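Local coordinates for protein cystathionine gamma-synthase (Xanthomonas oryzae pv. oryzae KACC 10331, PDB 6LD7) that probably uses pyridoxal 5'-phosphate to form cystathionine in the methionine biosynthesis pathway, as do related trans-sulfuration enzymes, at residues C[320-332]-C[383-397]. The protein carries 1 engineered substitution. Sequence-based numbering, arbitrary orientation.
Sequences AAVRAFVDGLRYF and LLIDLRAGLSRAEAT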
loop_
_atom_site.group_PDB
_atom_site.type_symbol
_atom_site.label_atom_id
_atom_site.label_comp_id
_atom_site.label_asym_id
_atom_site.label_seq_id
_atom_site.Cartn_x
_atom_site.Cartn_y
_atom_site.Cartn_z
ATOM N N ALA C 320 42.865 -3.845 -7.698
ATOM C CA ALA C 320 42.986 -5.002 -6.773
ATOM C C ALA C 320 42.701 -4.570 -5.312
ATOM O O ALA C 320 42.242 -5.422 -4.478
ATOM C CB ALA C 320 44.347 -5.628 -6.881
ATOM N N ALA C 321 43.123 -3.355 -4.946
ATOM C CA ALA C 321 42.914 -2.797 -3.587
ATOM C C ALA C 321 41.412 -2.530 -3.431
ATOM O O ALA C 321 40.827 -2.909 -2.384
ATOM C CB ALA C 321 43.713 -1.540 -3.378
ATOM N N VAL C 322 40.794 -2.035 -4.500
ATOM C CA VAL C 322 39.345 -1.754 -4.491
ATOM C C VAL C 322 38.586 -3.067 -4.261
ATOM O O VAL C 322 37.661 -3.066 -3.465
ATOM C CB VAL C 322 38.926 -0.985 -5.766
ATOM C CG1 VAL C 322 37.422 -0.864 -5.872
ATOM C CG2 VAL C 322 39.550 0.402 -5.766
ATOM N N ARG C 323 38.868 -4.104 -5.029
ATOM C CA ARG C 323 38.170 -5.401 -4.934
ATOM C C ARG C 323 38.354 -5.911 -3.520
ATOM O O ARG C 323 37.342 -6.409 -2.929
ATOM C CB ARG C 323 38.737 -6.471 -5.865
ATOM C CG ARG C 323 38.438 -6.269 -7.340
ATOM C CD ARG C 323 39.156 -7.264 -8.288
ATOM N NE ARG C 323 38.698 -7.044 -9.659
ATOM C CZ ARG C 323 37.635 -7.655 -10.176
ATOM N NH1 ARG C 323 36.943 -8.496 -9.432
ATOM N NH2 ARG C 323 37.254 -7.429 -11.414
ATOM N N ALA C 324 39.560 -5.802 -2.959
ATOM C CA ALA C 324 39.754 -6.312 -1.574
ATOM C C ALA C 324 38.934 -5.436 -0.578
ATOM O O ALA C 324 38.276 -5.975 0.323
ATOM C CB ALA C 324 41.210 -6.318 -1.241
ATOM N N PHE C 325 38.941 -4.109 -0.749
ATOM C CA PHE C 325 38.248 -3.177 0.177
ATOM C C PHE C 325 36.766 -3.586 0.228
ATOM O O PHE C 325 36.179 -3.824 1.269
ATOM C CB PHE C 325 38.457 -1.740 -0.293
ATOM C CG PHE C 325 37.814 -0.690 0.573
ATOM C CD1 PHE C 325 36.475 -0.398 0.465
ATOM C CD2 PHE C 325 38.560 0.010 1.514
ATOM C CE1 PHE C 325 35.896 0.545 1.313
ATOM C CE2 PHE C 325 37.969 0.944 2.344
ATOM C CZ PHE C 325 36.642 1.213 2.249
ATOM N N VAL C 326 36.142 -3.649 -0.945
ATOM C CA VAL C 326 34.690 -3.819 -1.143
ATOM C C VAL C 326 34.310 -5.234 -0.741
ATOM O O VAL C 326 33.226 -5.422 -0.243
ATOM C CB VAL C 326 34.415 -3.472 -2.620
ATOM C CG1 VAL C 326 33.188 -4.083 -3.161
ATOM C CG2 VAL C 326 34.424 -1.966 -2.782
ATOM N N ASP C 327 35.235 -6.170 -0.845
ATOM C CA ASP C 327 34.917 -7.598 -0.660
ATOM C C ASP C 327 34.225 -7.798 0.687
ATOM O O ASP C 327 33.039 -8.013 0.667
ATOM C CB ASP C 327 36.137 -8.503 -0.820
ATOM C CG ASP C 327 35.768 -9.969 -0.951
ATOM O OD1 ASP C 327 34.592 -10.266 -0.803
ATOM O OD2 ASP C 327 36.667 -10.786 -1.200
ATOM N N GLY C 328 34.832 -7.802 1.840
ATOM C CA GLY C 328 33.906 -8.090 2.984
ATOM C C GLY C 328 33.235 -6.915 3.738
ATOM O O GLY C 328 32.991 -7.075 4.947
ATOM N N LEU C 329 32.796 -5.815 3.116
ATOM C CA LEU C 329 32.100 -4.720 3.834
ATOM C C LEU C 329 30.791 -5.246 4.412
ATOM O O LEU C 329 30.040 -5.885 3.664
ATOM C CB LEU C 329 31.825 -3.607 2.831
ATOM C CG LEU C 329 33.055 -2.800 2.432
ATOM C CD1 LEU C 329 32.664 -1.819 1.353
ATOM C CD2 LEU C 329 33.657 -2.081 3.622
ATOM N N ARG C 330 30.546 -5.096 5.705
ATOM C CA ARG C 330 29.293 -5.596 6.331
ATOM C C ARG C 330 28.198 -4.533 6.374
ATOM O O ARG C 330 27.020 -4.896 6.448
ATOM C CB ARG C 330 29.603 -6.093 7.736
ATOM C CG ARG C 330 30.797 -7.050 7.809
ATOM C CD ARG C 330 31.016 -7.538 9.257
ATOM N NE ARG C 330 29.905 -8.454 9.538
ATOM C CZ ARG C 330 28.943 -8.344 10.481
ATOM N NH1 ARG C 330 28.926 -7.389 11.398
ATOM N NH2 ARG C 330 27.986 -9.253 10.515
ATOM N N TYR C 331 28.522 -3.248 6.283
ATOM C CA TYR C 331 27.503 -2.206 6.585
ATOM C C TYR C 331 27.390 -1.208 5.439
ATOM O O TYR C 331 26.636 -0.256 5.565
ATOM C CB TYR C 331 27.795 -1.526 7.934
ATOM C CG TYR C 331 27.998 -2.481 9.074
ATOM C CD1 TYR C 331 27.078 -3.497 9.358
ATOM C CD2 TYR C 331 29.058 -2.300 9.929
ATOM C CE1 TYR C 331 27.278 -4.383 10.410
ATOM C CE2 TYR C 331 29.286 -3.170 10.980
ATOM C CZ TYR C 331 28.403 -4.205 11.217
ATOM O OH TYR C 331 28.698 -4.947 12.309
ATOM N N PHE C 332 28.068 -1.432 4.322
ATOM C CA PHE C 332 27.934 -0.610 3.094
ATOM C C PHE C 332 27.505 -1.568 1.982
ATOM O O PHE C 332 28.212 -2.514 1.721
ATOM C CB PHE C 332 29.252 0.056 2.707
ATOM C CG PHE C 332 29.736 1.168 3.611
ATOM C CD1 PHE C 332 30.319 0.883 4.848
ATOM C CD2 PHE C 332 29.440 2.482 3.331
ATOM C CE1 PHE C 332 30.717 1.891 5.697
ATOM C CE2 PHE C 332 29.830 3.503 4.192
ATOM C CZ PHE C 332 30.437 3.195 5.384
ATOM N N LEU C 383 30.216 1.800 11.372
ATOM C CA LEU C 383 30.712 2.238 10.051
ATOM C C LEU C 383 32.223 2.385 10.089
ATOM O O LEU C 383 32.861 1.984 9.118
ATOM C CB LEU C 383 30.060 3.551 9.625
ATOM C CG LEU C 383 28.548 3.463 9.540
ATOM C CD1 LEU C 383 27.973 4.751 8.966
ATOM C CD2 LEU C 383 28.127 2.245 8.682
ATOM N N LEU C 384 32.796 2.914 11.173
ATOM C CA LEU C 384 34.281 3.099 11.243
ATOM C C LEU C 384 35.027 1.750 11.358
ATOM O O LEU C 384 36.041 1.546 10.673
ATOM C CB LEU C 384 34.634 3.983 12.424
ATOM C CG LEU C 384 34.181 5.434 12.354
ATOM C CD1 LEU C 384 34.423 6.080 13.705
ATOM C CD2 LEU C 384 34.928 6.184 11.294
ATOM N N ILE C 385 34.509 0.813 12.111
ATOM C CA ILE C 385 35.120 -0.552 12.194
ATOM C C ILE C 385 35.099 -1.188 10.794
ATOM O O ILE C 385 36.153 -1.670 10.289
ATOM C CB ILE C 385 34.319 -1.385 13.203
ATOM C CG1 ILE C 385 34.593 -0.915 14.646
ATOM C CG2 ILE C 385 34.599 -2.881 12.989
ATOM C CD1 ILE C 385 33.563 -1.509 15.635
ATOM N N ASP C 386 33.964 -1.080 10.106
ATOM C CA ASP C 386 33.835 -1.621 8.727
ATOM C C ASP C 386 34.842 -0.970 7.784
ATOM O O ASP C 386 35.524 -1.741 7.035
ATOM C CB ASP C 386 32.405 -1.454 8.224
ATOM C CG ASP C 386 31.902 -2.530 7.256
ATOM O OD1 ASP C 386 32.392 -3.706 7.320
ATOM O OD2 ASP C 386 30.978 -2.183 6.455
ATOM N N LEU C 387 34.984 0.361 7.796
ATOM C CA LEU C 387 35.953 1.012 6.873
ATOM C C LEU C 387 37.413 0.694 7.236
ATOM O O LEU C 387 38.265 0.470 6.289
ATOM C CB LEU C 387 35.718 2.512 6.815
ATOM C CG LEU C 387 34.375 2.936 6.243
ATOM C CD1 LEU C 387 34.132 4.393 6.534
ATOM C CD2 LEU C 387 34.278 2.666 4.749
ATOM N N ARG C 388 37.772 0.757 8.519
ATOM C CA ARG C 388 39.122 0.296 8.924
ATOM C C ARG C 388 39.383 -1.113 8.405
ATOM O O ARG C 388 40.479 -1.357 7.995
ATOM C CB ARG C 388 39.303 0.242 10.442
ATOM C CG ARG C 388 39.430 1.619 11.066
ATOM C CD ARG C 388 39.875 1.458 12.531
ATOM N NE ARG C 388 39.377 2.667 13.062
ATOM C CZ ARG C 388 38.296 2.832 13.829
ATOM N NH1 ARG C 388 37.613 1.846 14.373
ATOM N NH2 ARG C 388 37.970 4.064 14.087
ATOM N N ALA C 389 38.474 -2.079 8.512
ATOM C CA ALA C 389 38.826 -3.460 8.057
ATOM C C ALA C 389 38.911 -3.446 6.516
ATOM O O ALA C 389 39.777 -4.129 5.914
ATOM C CB ALA C 389 37.867 -4.502 8.628
ATOM N N GLY C 390 38.163 -2.574 5.851
ATOM C CA GLY C 390 38.290 -2.447 4.386
ATOM C C GLY C 390 39.667 -1.863 4.003
ATOM O O GLY C 390 40.309 -2.384 3.104
ATOM N N LEU C 391 40.130 -0.837 4.699
ATOM C CA LEU C 391 41.431 -0.189 4.386
ATOM C C LEU C 391 42.585 -1.183 4.659
ATOM O O LEU C 391 43.574 -1.229 3.909
ATOM C CB LEU C 391 41.528 1.037 5.281
ATOM C CG LEU C 391 40.623 2.206 4.879
ATOM C CD1 LEU C 391 40.740 3.316 5.901
ATOM C CD2 LEU C 391 40.961 2.722 3.496
ATOM N N SER C 392 42.392 -2.039 5.653
ATOM C CA SER C 392 43.330 -3.121 6.028
ATOM C C SER C 392 43.395 -4.240 4.968
ATOM O O SER C 392 44.502 -4.583 4.518
ATOM C CB SER C 392 42.899 -3.601 7.365
ATOM O OG SER C 392 43.724 -4.627 7.741
ATOM N N ARG C 393 42.259 -4.735 4.489
ATOM C CA ARG C 393 42.263 -5.671 3.340
ATOM C C ARG C 393 42.969 -5.059 2.137
ATOM O O ARG C 393 43.787 -5.818 1.472
ATOM C CB ARG C 393 40.888 -6.026 2.823
ATOM C CG ARG C 393 40.082 -7.003 3.664
ATOM C CD ARG C 393 38.729 -7.063 2.877
ATOM N NE ARG C 393 37.943 -6.837 4.004
ATOM C CZ ARG C 393 37.013 -5.994 4.324
ATOM N NH1 ARG C 393 36.363 -5.165 3.556
ATOM N NH2 ARG C 393 36.729 -6.091 5.590
ATOM N N ALA C 394 42.671 -3.800 1.821
ATOM C CA ALA C 394 43.313 -3.097 0.682
ATOM C C ALA C 394 44.842 -3.031 0.879
ATOM O O ALA C 394 45.563 -3.233 -0.067
ATOM C CB ALA C 394 42.786 -1.685 0.528
ATOM N N GLU C 395 45.314 -2.616 2.039
ATOM C CA GLU C 395 46.738 -2.521 2.382
ATOM C C GLU C 395 47.441 -3.878 2.117
ATOM O O GLU C 395 48.506 -3.851 1.500
ATOM C CB GLU C 395 46.909 -2.125 3.838
ATOM C CG GLU C 395 48.364 -2.089 4.269
ATOM C CD GLU C 395 48.612 -1.378 5.587
ATOM O OE1 GLU C 395 49.779 -1.257 5.957
ATOM O OE2 GLU C 395 47.650 -0.946 6.240
ATOM N N ALA C 396 46.800 -4.999 2.427
ATOM C CA ALA C 396 47.353 -6.372 2.269
ATOM C C ALA C 396 47.485 -6.782 0.788
ATOM O O ALA C 396 48.218 -7.715 0.568
ATOM C CB ALA C 396 46.519 -7.355 3.042
ATOM N N THR C 397 46.854 -6.130 -0.194
ATOM C CA THR C 397 47.297 -6.197 -1.611
ATOM C C THR C 397 48.631 -5.436 -1.574
ATOM O O THR C 397 49.282 -5.568 -0.568
ATOM C CB THR C 397 46.138 -5.771 -2.513
ATOM O OG1 THR C 397 45.978 -4.352 -2.476
ATOM C CG2 THR C 397 44.845 -6.472 -2.147
#
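Ala321 faces Ala394 and Phe325 faces Gly390 where helix 320-327 runs against helix 383-396, the two axes 7.4 Å apart at closest approach and inclined at 145°, nearer antiparallel than parallel. Small residues permit this closeness: the methyl groups of Ala321 and Ala394 meet, CB to CB, at 4.0 Å, and Gly390 leaves its place to an aromatic ring. With chi1 at -179°, the Phe325 side chain swings away from its own amide nitrogen, and its ring comes to lie against the partner helix. Gly390 CA then sits over one face in a CH-pi contact, 4.2 Å from the Phe325 centroid, while Leu387 CD2 reaches the ring edge at CZ and Leu391 CD2 packs alongside CE2. Leu387 also serves Phe332, its CD2 making an off-centre CH-pi contact with that second ring.

Polar side chains take over farther along. Arg393 reaches back across to the first helix, and its NH1 donates to Phe325 O over 2.7 Å along a bent path (131°); the acceptor lies in the guanidinium plane, whose faces are flanked by Gly390 CA and Gly328 CA. The carboxylate of Asp386 grips two successive amides of the chain that follows. Arg330 N meets the syn lone pair of Asp386 OD1 at 2.8 Å, almost straight, whereas Tyr331 N approaches Asp386 OD2 at 2.7 Å from above the carboxylate plane. The edge of the Phe332 ring abuts that same OD2.

Leu315 and Leu371, on neighbouring strands, lie under Phe325. The pair thus exemplifies two roughly antiparallel helices covering one side of a sheet, here the mixed sheet of the smaller C-terminal domain in the fold-type I architecture of pyridoxal-phosphate enzymes.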